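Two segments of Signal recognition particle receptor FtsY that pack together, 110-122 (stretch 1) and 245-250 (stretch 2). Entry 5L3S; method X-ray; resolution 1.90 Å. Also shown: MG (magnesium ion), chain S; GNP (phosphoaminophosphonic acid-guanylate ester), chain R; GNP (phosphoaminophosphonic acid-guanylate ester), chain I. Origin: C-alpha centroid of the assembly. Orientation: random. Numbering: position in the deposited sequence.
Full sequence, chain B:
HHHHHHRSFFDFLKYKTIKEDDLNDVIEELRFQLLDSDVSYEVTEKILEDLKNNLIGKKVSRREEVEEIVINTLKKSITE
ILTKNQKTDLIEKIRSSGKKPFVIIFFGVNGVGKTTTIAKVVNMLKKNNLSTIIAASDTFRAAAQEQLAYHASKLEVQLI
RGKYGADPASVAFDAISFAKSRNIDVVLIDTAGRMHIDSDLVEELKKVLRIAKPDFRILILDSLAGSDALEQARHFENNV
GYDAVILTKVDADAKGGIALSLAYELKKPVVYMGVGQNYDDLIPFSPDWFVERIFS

Stretch 1, residues 110-122: NGVGKTTTIAKVV
Stretch 2 245-250: VILTKV

Residues 110-113 form a loop that leads into a helix at 114-122, with Gly113 at the N-cap. Residues 245-248 are strand, followed by Lys249, a loop residue with positive phi (phi/psi 64/29). The helix and strand axes approach to 10.1 Å, and their N-to-C directions differ by 108°. In register, Gly113 CA lies 6.5 Å from Thr248 CA.

Two side-chain donors of stretch 2 satisfy loop carbonyls. Thr248, chi1 p, points toward stretch 1, and its OG1 donates to Val112 O at 2.7 Å. Lys249 starts sideways but is extended (m, t, t, t), so its NZ reaches Gly111 O at 2.9 Å and donates. That NZ is also hydrogen-bonded elsewhere in the structure.

Gly113 has phi/psi 128/22, which calls for glycine. An ideal CB here would sit 3.1 Å from Thr248 CG2. Gly113 O accepts twice from Thr117: from N at 3.0 Å and from OG1 at 2.7 Å. The m rotamer of Thr117 allows this. It also places Thr117 CG2 3.8 Å from Ile246 CD1. Ile246 is m, t. Ile246 CD1 also meets Val121 CG2 at 4.4 Å, an apolar contact one helical turn on; Val121 is t.

The loop and helix start direct backbone NH groups at GNP (chain R). Gly111 N donates to GNP (chain R) O3G at 2.9 Å. Gly113 N donates to GNP (chain R) O2B at 2.9 Å, and Lys114 N donates to GNP (chain R) O2B at 3.0 Å. Thr115 N donates to GNP (chain R) O1B at 3.0 Å. Thr116 N donates to GNP (chain R) O1A at 2.7 Å. Lys114 NZ donates to GNP (chain R) O2B at 2.6 Å and O3G at 2.7 Å. Thr116 OG1 donates to GNP (chain R) O1A at 2.7 Å. Thr115 OG1 binds magnesium (MG) at 2.1 Å. At the guanine, GNP (chain R) O6 accepts from Lys249 N at 2.9 Å and, weakly, from Lys120 NZ at 3.2 Å. Both stretches therefore hold the same nucleotide.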

# COMPACT_ATOMS: atom_id res chain seq x y z
N ASN B 110 5.17 -3.56 -6.41
CA ASN B 110 3.96 -3.72 -7.21
C ASN B 110 2.76 -2.95 -6.73
O ASN B 110 2.42 -3.00 -5.54
CB ASN B 110 3.59 -5.20 -7.28
CG ASN B 110 4.74 -6.03 -7.74
OD1 ASN B 110 5.62 -6.38 -6.95
ND2 ASN B 110 4.76 -6.34 -9.04
N GLY B 111 2.11 -2.26 -7.65
CA GLY B 111 0.82 -1.63 -7.40
C GLY B 111 0.85 -0.27 -6.69
O GLY B 111 -0.21 0.33 -6.48
N VAL B 112 2.04 0.22 -6.31
CA VAL B 112 2.12 1.49 -5.55
C VAL B 112 1.69 2.75 -6.31
O VAL B 112 1.27 3.74 -5.70
CB VAL B 112 3.55 1.77 -4.97
CG1 VAL B 112 3.87 0.78 -3.87
CG2 VAL B 112 4.64 1.80 -6.09
N GLY B 113 1.81 2.72 -7.63
CA GLY B 113 1.32 3.83 -8.42
C GLY B 113 2.29 4.45 -9.42
O GLY B 113 2.07 5.58 -9.83
N LYS B 114 3.32 3.70 -9.83
CA LYS B 114 4.34 4.21 -10.75
C LYS B 114 3.79 4.75 -12.08
O LYS B 114 4.10 5.89 -12.47
CB LYS B 114 5.38 3.11 -11.03
CG LYS B 114 5.95 2.45 -9.77
CD LYS B 114 6.89 1.29 -10.10
CE LYS B 114 6.11 0.01 -10.53
NZ LYS B 114 5.16 -0.43 -9.45
N THR B 115 3.02 3.92 -12.77
CA THR B 115 2.50 4.21 -14.11
C THR B 115 1.59 5.43 -14.11
O THR B 115 1.73 6.33 -14.94
CB THR B 115 1.80 2.95 -14.69
OG1 THR B 115 2.76 1.89 -14.83
CG2 THR B 115 1.12 3.25 -16.01
N THR B 116 0.68 5.48 -13.15
CA THR B 116 -0.22 6.63 -13.04
C THR B 116 0.53 7.92 -12.64
O THR B 116 0.21 9.01 -13.11
CB THR B 116 -1.35 6.32 -12.02
OG1 THR B 116 -1.97 5.07 -12.38
CG2 THR B 116 -2.40 7.43 -12.03
N THR B 117 1.54 7.78 -11.78
CA THR B 117 2.34 8.94 -11.35
C THR B 117 3.13 9.51 -12.53
O THR B 117 3.30 10.72 -12.66
CB THR B 117 3.27 8.56 -10.18
OG1 THR B 117 2.47 8.12 -9.06
CG2 THR B 117 4.13 9.77 -9.75
N ILE B 118 3.60 8.63 -13.41
CA ILE B 118 4.28 9.10 -14.61
C ILE B 118 3.38 9.99 -15.46
O ILE B 118 3.80 11.05 -15.92
CB ILE B 118 4.85 7.92 -15.41
CG1 ILE B 118 6.16 7.49 -14.77
CG2 ILE B 118 5.07 8.30 -16.86
CD1 ILE B 118 6.71 6.23 -15.36
N ALA B 119 2.12 9.58 -15.61
CA ALA B 119 1.15 10.39 -16.33
C ALA B 119 0.93 11.77 -15.69
O ALA B 119 0.81 12.78 -16.38
CB ALA B 119 -0.18 9.64 -16.43
N LYS B 120 0.87 11.82 -14.36
CA LYS B 120 0.73 13.09 -13.66
C LYS B 120 1.96 13.97 -13.87
O LYS B 120 1.85 15.19 -14.00
CB LYS B 120 0.54 12.87 -12.15
CG LYS B 120 -0.69 12.04 -11.78
CD LYS B 120 -0.75 11.85 -10.26
CE LYS B 120 -1.90 10.94 -9.85
NZ LYS B 120 -2.01 10.88 -8.35
N VAL B 121 3.13 13.34 -13.86
CA VAL B 121 4.38 14.06 -14.05
C VAL B 121 4.44 14.63 -15.46
O VAL B 121 4.82 15.78 -15.67
CB VAL B 121 5.62 13.18 -13.72
CG1 VAL B 121 6.91 13.91 -14.11
CG2 VAL B 121 5.65 12.85 -12.23
N VAL B 122 4.06 13.83 -16.45
CA VAL B 122 3.91 14.37 -17.81
C VAL B 122 3.00 15.60 -17.84
O VAL B 122 3.33 16.61 -18.45
CB VAL B 122 3.32 13.32 -18.78
CG1 VAL B 122 2.99 13.98 -20.14
CG2 VAL B 122 4.29 12.18 -18.96
N VAL B 245 11.43 10.66 -3.35
CA VAL B 245 10.28 9.78 -3.26
C VAL B 245 9.04 10.56 -3.68
O VAL B 245 8.93 11.76 -3.40
CB VAL B 245 10.12 9.29 -1.80
CG1 VAL B 245 8.75 8.67 -1.56
CG2 VAL B 245 11.23 8.31 -1.45
N ILE B 246 8.12 9.88 -4.35
CA ILE B 246 6.76 10.38 -4.48
C ILE B 246 5.83 9.44 -3.70
O ILE B 246 5.90 8.22 -3.87
CB ILE B 246 6.34 10.50 -5.98
CG1 ILE B 246 7.13 11.64 -6.65
CG2 ILE B 246 4.83 10.73 -6.10
CD1 ILE B 246 6.91 11.76 -8.18
N LEU B 247 5.00 10.01 -2.83
CA LEU B 247 4.04 9.25 -2.03
C LEU B 247 2.68 9.31 -2.70
O LEU B 247 2.19 10.41 -2.99
CB LEU B 247 3.91 9.87 -0.64
CG LEU B 247 5.14 9.93 0.25
CD1 LEU B 247 4.75 10.42 1.65
CD2 LEU B 247 5.76 8.55 0.33
N THR B 248 2.04 8.16 -2.90
CA THR B 248 0.74 8.12 -3.59
C THR B 248 -0.44 7.84 -2.65
O THR B 248 -0.25 7.42 -1.51
CB THR B 248 0.73 6.99 -4.64
OG1 THR B 248 0.93 5.75 -3.97
CG2 THR B 248 1.85 7.21 -5.69
N LYS B 249 -1.65 8.07 -3.16
CA LYS B 249 -2.88 7.66 -2.50
C LYS B 249 -3.10 8.36 -1.17
O LYS B 249 -3.73 7.82 -0.28
CB LYS B 249 -2.93 6.13 -2.32
CG LYS B 249 -2.73 5.36 -3.63
CD LYS B 249 -2.66 3.83 -3.39
CE LYS B 249 -2.05 3.13 -4.64
NZ LYS B 249 -1.80 1.66 -4.41
N VAL B 250 -2.57 9.58 -1.06
CA VAL B 250 -2.69 10.36 0.16
C VAL B 250 -4.16 10.74 0.36
O VAL B 250 -4.62 10.98 1.48
CB VAL B 250 -1.75 11.59 0.09
CG1 VAL B 250 -2.06 12.60 1.17
CG2 VAL B 250 -0.30 11.12 0.18
MG MG S . 2.86 0.08 -13.70
PG GNP R . 2.41 -2.03 -11.33
O1G GNP R . 3.02 -1.50 -12.61
O2G GNP R . 1.57 -3.28 -11.55
O3G GNP R . 3.42 -2.38 -10.26
N3B GNP R . 1.44 -0.90 -10.73
PB GNP R . 1.91 0.65 -10.63
O1B GNP R . 2.42 1.10 -11.92
O2B GNP R . 2.88 0.78 -9.53
O3A GNP R . 0.65 1.41 -10.28
PA GNP R . -0.47 1.93 -11.18
O1A GNP R . -0.08 3.23 -11.82
O2A GNP R . -0.96 0.86 -12.10
O5' GNP R . -1.62 2.35 -10.20
C5' GNP R . -2.35 1.37 -9.38
C4' GNP R . -3.70 1.96 -9.02
O4' GNP R . -3.55 3.04 -8.03
C3' GNP R . -4.45 2.57 -10.19
O3' GNP R . -5.83 2.35 -10.00
C2' GNP R . -4.14 4.07 -10.05
O2' GNP R . -5.16 4.86 -10.62
C1' GNP R . -4.23 4.17 -8.52
N9 GNP R . -3.55 5.36 -7.99
C8 GNP R . -2.28 5.80 -8.25
N7 GNP R . -1.96 6.90 -7.60
C5 GNP R . -3.11 7.18 -6.86
C6 GNP R . -3.38 8.24 -5.97
O6 GNP R . -2.61 9.17 -5.68
N1 GNP R . -4.67 8.18 -5.44
C2 GNP R . -5.58 7.17 -5.73
N2 GNP R . -6.78 7.22 -5.15
N3 GNP R . -5.33 6.17 -6.57
C4 GNP R . -4.09 6.25 -7.09
PG GNP I . -6.42 -1.52 -9.70
O1G GNP I . -5.77 -0.27 -10.31
O2G GNP I . -7.48 -2.10 -10.61
O3G GNP I . -6.92 -1.09 -8.34
N3B GNP I . -5.24 -2.58 -9.44
PB GNP I . -5.51 -4.12 -8.93
O1B GNP I . -6.36 -4.72 -9.95
O2B GNP I . -6.00 -4.09 -7.53
O3A GNP I . -4.13 -4.82 -8.86
PA GNP I . -3.33 -5.45 -10.05
O1A GNP I . -3.21 -4.52 -11.19
O2A GNP I . -3.90 -6.79 -10.35
O5' GNP I . -1.91 -5.76 -9.45
C5' GNP I . -1.08 -4.73 -8.90
C4' GNP I . 0.35 -5.24 -8.96
O4' GNP I . 0.58 -6.24 -7.93
C3' GNP I . 0.73 -5.94 -10.26
O3' GNP I . 2.07 -5.63 -10.57
C2' GNP I . 0.61 -7.44 -9.93
O2' GNP I . 1.48 -8.20 -10.74
C1' GNP I . 1.12 -7.42 -8.49
N9 GNP I . 0.70 -8.49 -7.58
C8 GNP I . -0.56 -8.96 -7.28
N7 GNP I . -0.56 -9.90 -6.35
C5 GNP I . 0.80 -10.05 -6.00
C6 GNP I . 1.48 -10.89 -5.08
O6 GNP I . 1.00 -11.76 -4.31
N1 GNP I . 2.86 -10.68 -5.09
C2 GNP I . 3.51 -9.77 -5.88
N2 GNP I . 4.85 -9.68 -5.79
N3 GNP I . 2.88 -9.00 -6.74
C4 GNP I . 1.56 -9.18 -6.76
O HOH W 1 4.85 0.66 -13.63
O HOH W 2 0.83 -0.05 -14.03
O HOH W 3 3.12 -1.00 -15.47